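Local coordinates for Lmo2470 protein (Listeria monocytogenes EGD-e, PDB 5HL3), which is a leucine-rich-repeat internalin (InlP) that binds calcium, interacts with the host protein afadin and facilitates crossing of the basement membrane, at residues D20-D26 / T57-M63; E88-T93 / P117-Y122; P270-Q276 / W356-N361. All coordinates share one frame; numbering follows the deposited sequence.

The three contacts sample the length of an elongated internalin, from its N-terminal cap through the leucine-rich repeats to the C-terminal domain. Contact 1 and contact 2 are neighbours, their centres about 17 Å apart. M63 of contact 1 packs with its CG 3.6 Å from CD of P90 in contact 2, and OD1 of N60 probably accepts a bond from the backbone N of E88 at 3.2 Å. Contact 3 lies on the opposite side of the chain's centre, its centre about 62 Å from that of contact 2 and about 68 Å from that of contact 1. The side chains of D26 in contact 1 and W356 in contact 3 are each about 8 Å from a bound calcium ion.

Contact 1: residues D20-D26 / T57-M63; sequences DDGLAKD and TITNDSM
I58 lies against the first turn of helix 21-30, its CG1 3.7 Å from L23 N and its CD1 3.4 Å from OD2 of D26. L23 meets I58 roughly perpendicularly, their CD1 methyls 4.2 Å apart, and the same L23 methyl reaches SE of M63, a selenomethionine. The other L23 branch, CD2, touches the backbone O of S62. With G22 beneath I58 and T57, the helix surface has no side chain at that point and the loop can come close.

The polar half lies around D20, whose carboxylate carbon sits 3.3 Å from CB of S62. With CG anti to its backbone N (chi1 175°), the carboxylate folds back to cap the helix: OD2 accepts from L23 N on its anti side. One water ties D20 OD2 to G22 N and T57 OG1; a second joins D20 OD1, T57 O and S62 OG. T59 and S62 form a capping box on the other helix. D26, bonded to T55 and E54, closes the far end. Packing of I58 and L23 thus joins the segments of this N-terminal internalin cap, while the polar ends of D20 and S62 are satisfied by local capping bonds and a shared water.

Contact 2: residues E88-T93 / P117-Y122; sequences EFPDIT and PNYQNY
Three torsions set up this contact: D91 carries CG anti to its backbone N (chi1 -169°), swinging the carboxylate out to the 117-122 loop, while Y119 and Y122 hold CG beside their own backbone N (chi1 -71° and -49°), which brings both ring hydroxyls to the 88-93 backbone. The carboxylate then receives two consecutive backbone amides. Q120 N gives to OD2 at 2.8 Å, meeting it on the syn side but well out of the carboxylate plane, and N121 N gives to OD1 at 2.9 Å on its syn lone pair. Gripped at both oxygens, the group is fixed in rotation, and a water adds a further bond to OD2. The N121 side chain comes in roughly perpendicular to that of D91, with the amide plane turned about halfway from the carboxylate plane, and N121 ND2 makes a weak bond to D91 O; N121 CB presses against I92 O.

The tyrosines satisfy the carbonyls of the two residues before D91. Y119 OH donates to F89 O and Y122 OH to P90 O, each at 2.7 Å. Both carbonyls lie at the ring edges, near the plane; D91 OD1 instead stands over one face of the Y122 ring, offset toward its rim. Y119 OH also takes a water that is bonded in turn to F89 N. Further out, P117 CG rests 3.5 Å from CD of E88, whose carboxylate is bonded to S115.

These are successive loops of the repeat array, one between strands 76-79 and 100-103, the other leading to strand 127-129. F89 turns inward onto V77, I79, L101 and F103 of the parallel sheet, Y119 reaches L101 and Y122 meets L98, while F89 and P90 also cover M63 of helix 60-63.

Contact 3: residues P270-Q276 / W356-N361; sequences PDQTINQ and WNVTIN
Strands 272-274 and 356-360 run parallel, their axes 4.7 Å apart at closest and turned by 26°, with five backbone bonds in succession: Q272 N to N357 O, T359 N to Q272 O, I274 N to T359 O, N361 N to I274 O and Q276 N to N361 O. The last uses the C-terminal carboxylate, at 2.8 Å. I274 and I360 extend in the same direction, CG1 to CG1 3.9 Å. Because I274 places CG1 between its backbone N and carbonyl carbon (chi1 70°), CD1 swings over to V358 CG1 as well, 3.9 Å away. The Q272 amide passes the W356 indole at a slant, Q272 NE2 4.0 Å from W356 NE1 with the two planes only 19° apart, and Q272 NE2 bonds to T281 O. On the other face T273 and T359 run alongside one another, and T273 CG2 meets N361 ND2 at 3.3 Å. Water joins Q272 O to T359 OG1, which also bonds to E335. Strand 265-274 forms one edge of the mixed sheet, paired in parallel with a final strand whose other neighbour, 334-345, is antiparallel; W356 reaches strand 280-283. Such pairing suits an immunoglobulin-like β-sandwich, consistent with the E-set relationship of this domain.

Contact 1: residues D20-D26 / T57-M63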
loop_
_atom_site.group_PDB
_atom_site.type_symbol
_atom_site.label_atom_id
_atom_site.label_comp_id
_atom_site.label_asym_id
_atom_site.label_seq_id
_atom_site.Cartn_x
_atom_site.Cartn_y
_atom_site.Cartn_z
ATOM N N ASP A 20 -34.359 -7.973 -12.572
ATOM C CA ASP A 20 -33.414 -8.927 -11.999
ATOM C C ASP A 20 -33.750 -8.994 -10.528
ATOM O O ASP A 20 -33.893 -7.944 -9.879
ATOM C CB ASP A 20 -31.974 -8.479 -12.190
ATOM C CG ASP A 20 -30.999 -9.407 -11.485
ATOM O OD1 ASP A 20 -30.764 -10.521 -12.027
ATOM O OD2 ASP A 20 -30.494 -9.059 -10.388
ATOM N N ASP A 21 -33.862 -10.184 -9.975
ATOM C CA ASP A 21 -34.346 -10.304 -8.595
ATOM C C ASP A 21 -33.462 -9.571 -7.596
ATOM O O ASP A 21 -33.961 -8.801 -6.773
ATOM C CB ASP A 21 -34.544 -11.769 -8.208
ATOM C CG ASP A 21 -35.730 -12.431 -8.970
ATOM O OD1 ASP A 21 -36.598 -11.746 -9.550
ATOM O OD2 ASP A 21 -35.802 -13.665 -8.965
ATOM N N GLY A 22 -32.142 -9.775 -7.662
ATOM C CA GLY A 22 -31.249 -9.152 -6.731
ATOM C C GLY A 22 -31.167 -7.661 -6.910
ATOM O O GLY A 22 -31.138 -6.918 -5.932
ATOM N N LEU A 23 -31.083 -7.196 -8.156
ATOM C CA LEU A 23 -31.012 -5.770 -8.378
ATOM C C LEU A 23 -32.288 -5.085 -7.911
ATOM O O LEU A 23 -32.237 -4.022 -7.296
ATOM C CB LEU A 23 -30.769 -5.446 -9.858
ATOM C CG LEU A 23 -30.487 -3.973 -10.159
ATOM C CD1 LEU A 23 -29.162 -3.576 -9.535
ATOM C CD2 LEU A 23 -30.496 -3.690 -11.654
ATOM N N ALA A 24 -33.433 -5.672 -8.206
ATOM C CA ALA A 24 -34.700 -5.068 -7.792
ATOM C C ALA A 24 -34.836 -5.000 -6.285
ATOM O O ALA A 24 -35.313 -4.017 -5.745
ATOM C CB ALA A 24 -35.871 -5.795 -8.414
ATOM N N LYS A 25 -34.399 -6.053 -5.598
ATOM C CA LYS A 25 -34.405 -6.076 -4.129
ATOM C C LYS A 25 -33.559 -4.921 -3.583
ATOM O O LYS A 25 -34.006 -4.167 -2.713
ATOM C CB LYS A 25 -33.881 -7.429 -3.627
ATOM C CG LYS A 25 -33.555 -7.518 -2.143
ATOM C CD LYS A 25 -33.284 -8.947 -1.676
ATOM C CE LYS A 25 -32.719 -8.996 -0.247
ATOM N NZ LYS A 25 -31.300 -8.507 -0.151
ATOM N N ASP A 26 -32.340 -4.778 -4.107
ATOM C CA ASP A 26 -31.457 -3.708 -3.642
ATOM C C ASP A 26 -32.007 -2.338 -4.021
ATOM O O ASP A 26 -31.918 -1.406 -3.228
ATOM C CB ASP A 26 -30.041 -3.899 -4.171
ATOM C CG ASP A 26 -29.314 -5.056 -3.496
ATOM O OD1 ASP A 26 -29.915 -5.753 -2.627
ATOM O OD2 ASP A 26 -28.133 -5.272 -3.880
ATOM N N THR A 57 -26.251 -12.169 -5.877
ATOM C CA THR A 57 -26.650 -12.748 -7.151
ATOM C C THR A 57 -26.580 -11.742 -8.293
ATOM O O THR A 57 -26.774 -12.118 -9.432
ATOM C CB THR A 57 -28.090 -13.292 -7.087
ATOM O OG1 THR A 57 -28.970 -12.230 -6.708
ATOM C CG2 THR A 57 -28.197 -14.461 -6.110
ATOM N N ILE A 58 -26.327 -10.466 -7.996
ATOM C CA ILE A 58 -26.172 -9.476 -9.063
ATOM C C ILE A 58 -24.900 -9.810 -9.855
ATOM O O ILE A 58 -23.878 -10.126 -9.260
ATOM C CB ILE A 58 -26.115 -8.041 -8.473
ATOM C CG1 ILE A 58 -27.477 -7.701 -7.821
ATOM C CG2 ILE A 58 -25.774 -7.032 -9.569
ATOM C CD1 ILE A 58 -27.468 -6.430 -7.023
ATOM N N THR A 59 -24.963 -9.736 -11.183
ATOM C CA THR A 59 -23.826 -10.028 -12.053
ATOM C C THR A 59 -23.474 -8.796 -12.859
ATOM O O THR A 59 -24.158 -7.768 -12.764
ATOM C CB THR A 59 -24.214 -11.127 -13.076
ATOM O OG1 THR A 59 -25.196 -10.600 -13.986
ATOM C CG2 THR A 59 -24.767 -12.354 -12.365
ATOM N N ASN A 60 -22.414 -8.867 -13.651
ATOM C CA ASN A 60 -22.102 -7.739 -14.536
ATOM C C ASN A 60 -23.281 -7.369 -15.411
ATOM O O ASN A 60 -23.588 -6.191 -15.603
ATOM C CB ASN A 60 -20.927 -8.045 -15.441
ATOM C CG ASN A 60 -19.615 -8.148 -14.696
ATOM O OD1 ASN A 60 -19.538 -7.828 -13.522
ATOM N ND2 ASN A 60 -18.581 -8.545 -15.390
ATOM N N ASP A 61 -23.945 -8.392 -15.948
ATOM C CA ASP A 61 -25.101 -8.158 -16.817
ATOM C C ASP A 61 -26.272 -7.531 -16.106
ATOM O O ASP A 61 -26.910 -6.587 -16.642
ATOM C CB ASP A 61 -25.540 -9.459 -17.484
ATOM C CG ASP A 61 -24.594 -9.895 -18.586
ATOM O OD1 ASP A 61 -23.753 -9.059 -19.019
ATOM O OD2 ASP A 61 -24.710 -11.063 -19.034
ATOM N N SER A 62 -26.616 -8.014 -14.922
ATOM C CA SER A 62 -27.732 -7.379 -14.228
ATOM C C SER A 62 -27.399 -5.984 -13.692
ATOM O O SER A 62 -28.281 -5.121 -13.663
ATOM C CB SER A 62 -28.373 -8.311 -13.196
ATOM O OG SER A 62 -27.450 -8.943 -12.347
HETATM N N MSE A 63 -26.151 -5.714 -13.296
HETATM C CA MSE A 63 -25.811 -4.367 -12.856
HETATM C C MSE A 63 -25.982 -3.380 -13.995
HETATM O O MSE A 63 -26.310 -2.220 -13.770
HETATM C CB MSE A 63 -24.375 -4.346 -12.294
HETATM C CG MSE A 63 -24.081 -3.063 -11.495
HETATM SE SE MSE A 63 -25.109 -2.897 -9.813
HETATM C CE MSE A 63 -23.803 -3.744 -8.621
HETATM O O HOH W 1 -30.174 -11.373 -8.997
HETATM O O HOH W 2 -28.220 -11.439 -11.760
#

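Contact 2: residues E88-T93 / P117-Y122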
loop_
_atom_site.group_PDB
_atom_site.type_symbol
_atom_site.label_atom_id
_atom_site.label_comp_id
_atom_site.label_asym_id
_atom_site.label_seq_id
_atom_site.Cartn_x
_atom_site.Cartn_y
_atom_site.Cartn_z
ATOM N N GLU A 88 -17.159 -6.139 -12.293
ATOM C CA GLU A 88 -16.971 -4.781 -12.774
ATOM C C GLU A 88 -18.214 -3.950 -12.559
ATOM O O GLU A 88 -19.342 -4.436 -12.815
ATOM C CB GLU A 88 -16.646 -4.838 -14.259
ATOM C CG GLU A 88 -16.474 -3.526 -14.960
ATOM C CD GLU A 88 -15.987 -3.758 -16.356
ATOM O OE1 GLU A 88 -16.831 -3.671 -17.264
ATOM O OE2 GLU A 88 -14.816 -4.128 -16.499
ATOM N N PHE A 89 -18.062 -2.715 -12.066
ATOM C CA PHE A 89 -19.189 -1.783 -12.072
ATOM C C PHE A 89 -19.205 -1.149 -13.461
ATOM O O PHE A 89 -18.196 -0.632 -13.900
ATOM C CB PHE A 89 -19.086 -0.725 -10.961
ATOM C CG PHE A 89 -20.318 0.098 -10.856
ATOM C CD1 PHE A 89 -21.464 -0.425 -10.275
ATOM C CD2 PHE A 89 -20.386 1.355 -11.415
ATOM C CE1 PHE A 89 -22.643 0.308 -10.236
ATOM C CE2 PHE A 89 -21.557 2.083 -11.377
ATOM C CZ PHE A 89 -22.680 1.552 -10.791
ATOM N N PRO A 90 -20.332 -1.214 -14.170
ATOM C CA PRO A 90 -20.331 -0.764 -15.558
ATOM C C PRO A 90 -20.206 0.748 -15.746
ATOM O O PRO A 90 -20.523 1.514 -14.839
ATOM C CB PRO A 90 -21.667 -1.275 -16.077
ATOM C CG PRO A 90 -22.556 -1.176 -14.883
ATOM C CD PRO A 90 -21.674 -1.637 -13.737
ATOM N N ASP A 91 -19.735 1.138 -16.925
ATOM C CA ASP A 91 -19.596 2.541 -17.330
ATOM C C ASP A 91 -20.893 2.915 -18.059
ATOM O O ASP A 91 -20.982 2.818 -19.273
ATOM C CB ASP A 91 -18.359 2.648 -18.251
ATOM C CG ASP A 91 -17.934 4.060 -18.538
ATOM O OD1 ASP A 91 -18.449 5.021 -17.926
ATOM O OD2 ASP A 91 -17.045 4.235 -19.386
ATOM N N ILE A 92 -21.929 3.275 -17.304
ATOM C CA ILE A 92 -23.250 3.582 -17.865
ATOM C C ILE A 92 -23.460 5.087 -17.891
ATOM O O ILE A 92 -22.717 5.829 -17.221
ATOM C CB ILE A 92 -24.388 2.866 -17.099
ATOM C CG1 ILE A 92 -24.392 3.256 -15.606
ATOM C CG2 ILE A 92 -24.236 1.344 -17.233
ATOM C CD1 ILE A 92 -25.601 2.790 -14.849
ATOM N N THR A 93 -24.454 5.538 -18.646
ATOM C CA THR A 93 -24.641 6.961 -18.875
ATOM C C THR A 93 -25.641 7.634 -17.939
ATOM O O THR A 93 -25.861 8.830 -18.057
ATOM C CB THR A 93 -25.159 7.196 -20.314
ATOM O OG1 THR A 93 -26.396 6.516 -20.479
ATOM C CG2 THR A 93 -24.125 6.732 -21.355
ATOM N N PRO A 117 -12.411 -0.381 -15.276
ATOM C CA PRO A 117 -12.525 0.222 -16.594
ATOM C C PRO A 117 -11.922 1.610 -16.675
ATOM O O PRO A 117 -11.809 2.297 -15.669
ATOM C CB PRO A 117 -14.055 0.342 -16.800
ATOM C CG PRO A 117 -14.646 -0.600 -15.901
ATOM C CD PRO A 117 -13.735 -0.732 -14.739
ATOM N N ASN A 118 -11.578 2.027 -17.894
ATOM C CA ASN A 118 -11.166 3.401 -18.125
ATOM C C ASN A 118 -12.474 4.217 -18.272
ATOM O O ASN A 118 -12.846 4.632 -19.365
ATOM C CB ASN A 118 -10.285 3.440 -19.369
ATOM C CG ASN A 118 -9.765 4.824 -19.676
ATOM O OD1 ASN A 118 -9.675 5.686 -18.799
ATOM N ND2 ASN A 118 -9.470 5.058 -20.956
ATOM N N TYR A 119 -13.124 4.467 -17.147
ATOM C CA TYR A 119 -14.462 5.067 -17.150
ATOM C C TYR A 119 -14.495 6.373 -17.915
ATOM O O TYR A 119 -13.657 7.262 -17.683
ATOM C CB TYR A 119 -14.936 5.347 -15.718
ATOM C CG TYR A 119 -15.270 4.107 -14.914
ATOM C CD1 TYR A 119 -16.359 3.305 -15.255
ATOM C CD2 TYR A 119 -14.533 3.758 -13.813
ATOM C CE1 TYR A 119 -16.688 2.175 -14.520
ATOM C CE2 TYR A 119 -14.861 2.647 -13.052
ATOM C CZ TYR A 119 -15.916 1.855 -13.430
ATOM O OH TYR A 119 -16.205 0.733 -12.679
ATOM N N GLN A 120 -15.522 6.511 -18.762
ATOM C CA GLN A 120 -15.738 7.726 -19.512
ATOM C C GLN A 120 -16.977 8.509 -19.113
ATOM O O GLN A 120 -17.066 9.707 -19.432
ATOM C CB GLN A 120 -15.822 7.414 -21.018
ATOM C CG GLN A 120 -14.558 6.743 -21.571
ATOM C CD GLN A 120 -13.358 7.645 -21.469
ATOM O OE1 GLN A 120 -13.399 8.795 -21.945
ATOM N NE2 GLN A 120 -12.285 7.159 -20.877
ATOM N N ASN A 121 -17.929 7.868 -18.431
ATOM C CA ASN A 121 -19.212 8.514 -18.147
ATOM C C ASN A 121 -19.336 9.069 -16.728
ATOM O O ASN A 121 -20.411 9.526 -16.342
ATOM C CB ASN A 121 -20.374 7.558 -18.442
ATOM C CG ASN A 121 -20.465 7.207 -19.902
ATOM O OD1 ASN A 121 -20.434 8.091 -20.756
ATOM N ND2 ASN A 121 -20.607 5.931 -20.188
ATOM N N TYR A 122 -18.237 9.079 -15.978
ATOM C CA TYR A 122 -18.213 9.613 -14.608
ATOM C C TYR A 122 -17.140 10.692 -14.504
ATOM O O TYR A 122 -16.186 10.552 -13.737
ATOM C CB TYR A 122 -17.955 8.493 -13.580
ATOM C CG TYR A 122 -18.853 7.287 -13.767
ATOM C CD1 TYR A 122 -20.249 7.426 -13.855
ATOM C CD2 TYR A 122 -18.334 5.993 -13.817
ATOM C CE1 TYR A 122 -21.068 6.338 -14.041
ATOM C CE2 TYR A 122 -19.168 4.887 -13.990
ATOM C CZ TYR A 122 -20.541 5.067 -14.104
ATOM O OH TYR A 122 -21.407 3.996 -14.286
HETATM O O HOH W 3 -15.354 -1.756 -11.608
HETATM O O HOH W 4 -15.203 2.154 -19.679
HETATM O O HOH W 5 -23.199 8.267 -16.058
HETATM O O HOH W 6 -22.812 10.440 -17.984
#

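Contact 3: residues P270-Q276 / W356-N361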
loop_
_atom_site.group_PDB
_atom_site.type_symbol
_atom_site.label_atom_id
_atom_site.label_comp_id
_atom_site.label_asym_id
_atom_site.label_seq_id
_atom_site.Cartn_x
_atom_site.Cartn_y
_atom_site.Cartn_z
ATOM N N PRO A 270 29.322 -7.555 5.350
ATOM C CA PRO A 270 30.263 -8.331 4.543
ATOM C C PRO A 270 30.920 -9.518 5.261
ATOM O O PRO A 270 31.125 -9.496 6.479
ATOM C CB PRO A 270 31.334 -7.269 4.170
ATOM C CG PRO A 270 30.589 -5.976 4.226
ATOM C CD PRO A 270 29.729 -6.138 5.438
ATOM N N ASP A 271 31.220 -10.560 4.492
ATOM C CA ASP A 271 32.004 -11.680 5.011
ATOM C C ASP A 271 33.360 -11.153 5.504
ATOM O O ASP A 271 33.931 -10.254 4.898
ATOM C CB ASP A 271 32.294 -12.729 3.917
ATOM C CG ASP A 271 31.056 -13.378 3.330
ATOM O OD1 ASP A 271 29.997 -13.426 3.975
ATOM O OD2 ASP A 271 31.156 -13.828 2.166
ATOM N N GLN A 272 33.874 -11.753 6.562
ATOM C CA GLN A 272 35.232 -11.468 7.004
ATOM C C GLN A 272 36.017 -12.741 7.254
ATOM O O GLN A 272 35.460 -13.765 7.612
ATOM C CB GLN A 272 35.233 -10.641 8.278
ATOM C CG GLN A 272 34.675 -9.254 8.109
ATOM C CD GLN A 272 35.006 -8.371 9.305
ATOM O OE1 GLN A 272 36.142 -8.377 9.798
ATOM N NE2 GLN A 272 34.022 -7.617 9.780
ATOM N N THR A 273 37.327 -12.640 7.051
ATOM C CA THR A 273 38.288 -13.692 7.374
ATOM C C THR A 273 39.283 -13.104 8.384
ATOM O O THR A 273 39.877 -12.052 8.120
ATOM C CB THR A 273 39.009 -14.201 6.115
ATOM O OG1 THR A 273 38.026 -14.735 5.215
ATOM C CG2 THR A 273 40.039 -15.271 6.470
ATOM N N ILE A 274 39.423 -13.744 9.546
ATOM C CA ILE A 274 40.324 -13.271 10.584
ATOM C C ILE A 274 41.162 -14.432 11.087
ATOM O O ILE A 274 40.897 -15.595 10.779
ATOM C CB ILE A 274 39.545 -12.630 11.773
ATOM C CG1 ILE A 274 38.769 -13.692 12.573
ATOM C CG2 ILE A 274 38.623 -11.533 11.277
ATOM C CD1 ILE A 274 37.910 -13.148 13.698
ATOM N N ASN A 275 42.182 -14.117 11.865
ATOM C CA ASN A 275 43.028 -15.152 12.447
ATOM C C ASN A 275 42.568 -15.454 13.846
ATOM O O ASN A 275 42.032 -14.591 14.531
ATOM C CB ASN A 275 44.485 -14.705 12.453
ATOM C CG ASN A 275 45.034 -14.539 11.053
ATOM O OD1 ASN A 275 44.922 -15.439 10.217
ATOM N ND2 ASN A 275 45.603 -13.371 10.775
ATOM N N GLN A 276 42.762 -16.696 14.252
ATOM C CA GLN A 276 42.424 -17.144 15.598
ATOM C C GLN A 276 43.080 -16.194 16.605
ATOM O O GLN A 276 44.269 -15.893 16.491
ATOM C CB GLN A 276 42.928 -18.589 15.800
ATOM C CG GLN A 276 42.273 -19.321 16.960
ATOM C CD GLN A 276 42.715 -18.832 18.326
ATOM O OE1 GLN A 276 43.913 -18.587 18.574
ATOM N NE2 GLN A 276 41.758 -18.729 19.246
ATOM N N TRP A 356 26.444 -11.586 9.839
ATOM C CA TRP A 356 27.520 -11.773 8.849
ATOM C C TRP A 356 28.255 -13.046 9.162
ATOM O O TRP A 356 28.175 -13.570 10.266
ATOM C CB TRP A 356 28.466 -10.554 8.762
ATOM C CG TRP A 356 29.421 -10.359 9.919
ATOM C CD1 TRP A 356 30.759 -10.630 9.918
ATOM C CD2 TRP A 356 29.136 -9.791 11.215
ATOM N NE1 TRP A 356 31.318 -10.297 11.123
ATOM C CE2 TRP A 356 30.340 -9.785 11.933
ATOM C CE3 TRP A 356 27.986 -9.318 11.836
ATOM C CZ2 TRP A 356 30.428 -9.326 13.231
ATOM C CZ3 TRP A 356 28.089 -8.844 13.140
ATOM C CH2 TRP A 356 29.299 -8.878 13.822
ATOM N N ASN A 357 28.967 -13.532 8.164
ATOM C CA ASN A 357 29.757 -14.765 8.288
ATOM C C ASN A 357 31.222 -14.461 8.479
ATOM O O ASN A 357 31.783 -13.583 7.829
ATOM C CB ASN A 357 29.574 -15.649 7.043
ATOM C CG ASN A 357 28.181 -16.219 6.921
ATOM O OD1 ASN A 357 27.455 -16.334 7.915
ATOM N ND2 ASN A 357 27.775 -16.553 5.694
ATOM N N VAL A 358 31.846 -15.205 9.386
ATOM C CA VAL A 358 33.255 -15.035 9.698
ATOM C C VAL A 358 33.971 -16.378 9.551
ATOM O O VAL A 358 33.499 -17.404 10.066
ATOM C CB VAL A 358 33.467 -14.527 11.148
ATOM C CG1 VAL A 358 34.937 -14.364 11.493
ATOM C CG2 VAL A 358 32.735 -13.206 11.344
ATOM N N THR A 359 35.096 -16.353 8.827
ATOM C CA THR A 359 36.003 -17.478 8.730
ATOM C C THR A 359 37.166 -17.155 9.674
ATOM O O THR A 359 37.825 -16.124 9.541
ATOM C CB THR A 359 36.534 -17.678 7.288
ATOM O OG1 THR A 359 35.434 -17.858 6.374
ATOM C CG2 THR A 359 37.501 -18.898 7.217
ATOM N N ILE A 360 37.407 -18.037 10.644
ATOM C CA ILE A 360 38.557 -17.914 11.545
ATOM C C ILE A 360 39.597 -18.960 11.160
ATOM O O ILE A 360 39.325 -20.154 11.176
ATOM C CB ILE A 360 38.158 -18.079 13.029
ATOM C CG1 ILE A 360 37.045 -17.080 13.355
ATOM C CG2 ILE A 360 39.374 -17.892 13.926
ATOM C CD1 ILE A 360 36.666 -16.959 14.816
ATOM N N ASN A 361 40.780 -18.496 10.793
ATOM C CA ASN A 361 41.882 -19.402 10.432
ATOM C C ASN A 361 42.880 -19.588 11.542
ATOM O O ASN A 361 43.117 -18.683 12.326
ATOM C CB ASN A 361 42.583 -18.873 9.191
ATOM C CG ASN A 361 41.739 -19.019 7.959
ATOM O OD1 ASN A 361 41.115 -20.065 7.748
ATOM N ND2 ASN A 361 41.730 -17.999 7.119
ATOM O OXT ASN A 361 43.513 -20.653 11.631
HETATM O O HOH W 7 28.462 -12.067 5.688
HETATM O O HOH W 8 34.276 -15.543 5.641
HETATM O O HOH W 9 43.324 -15.800 7.757
#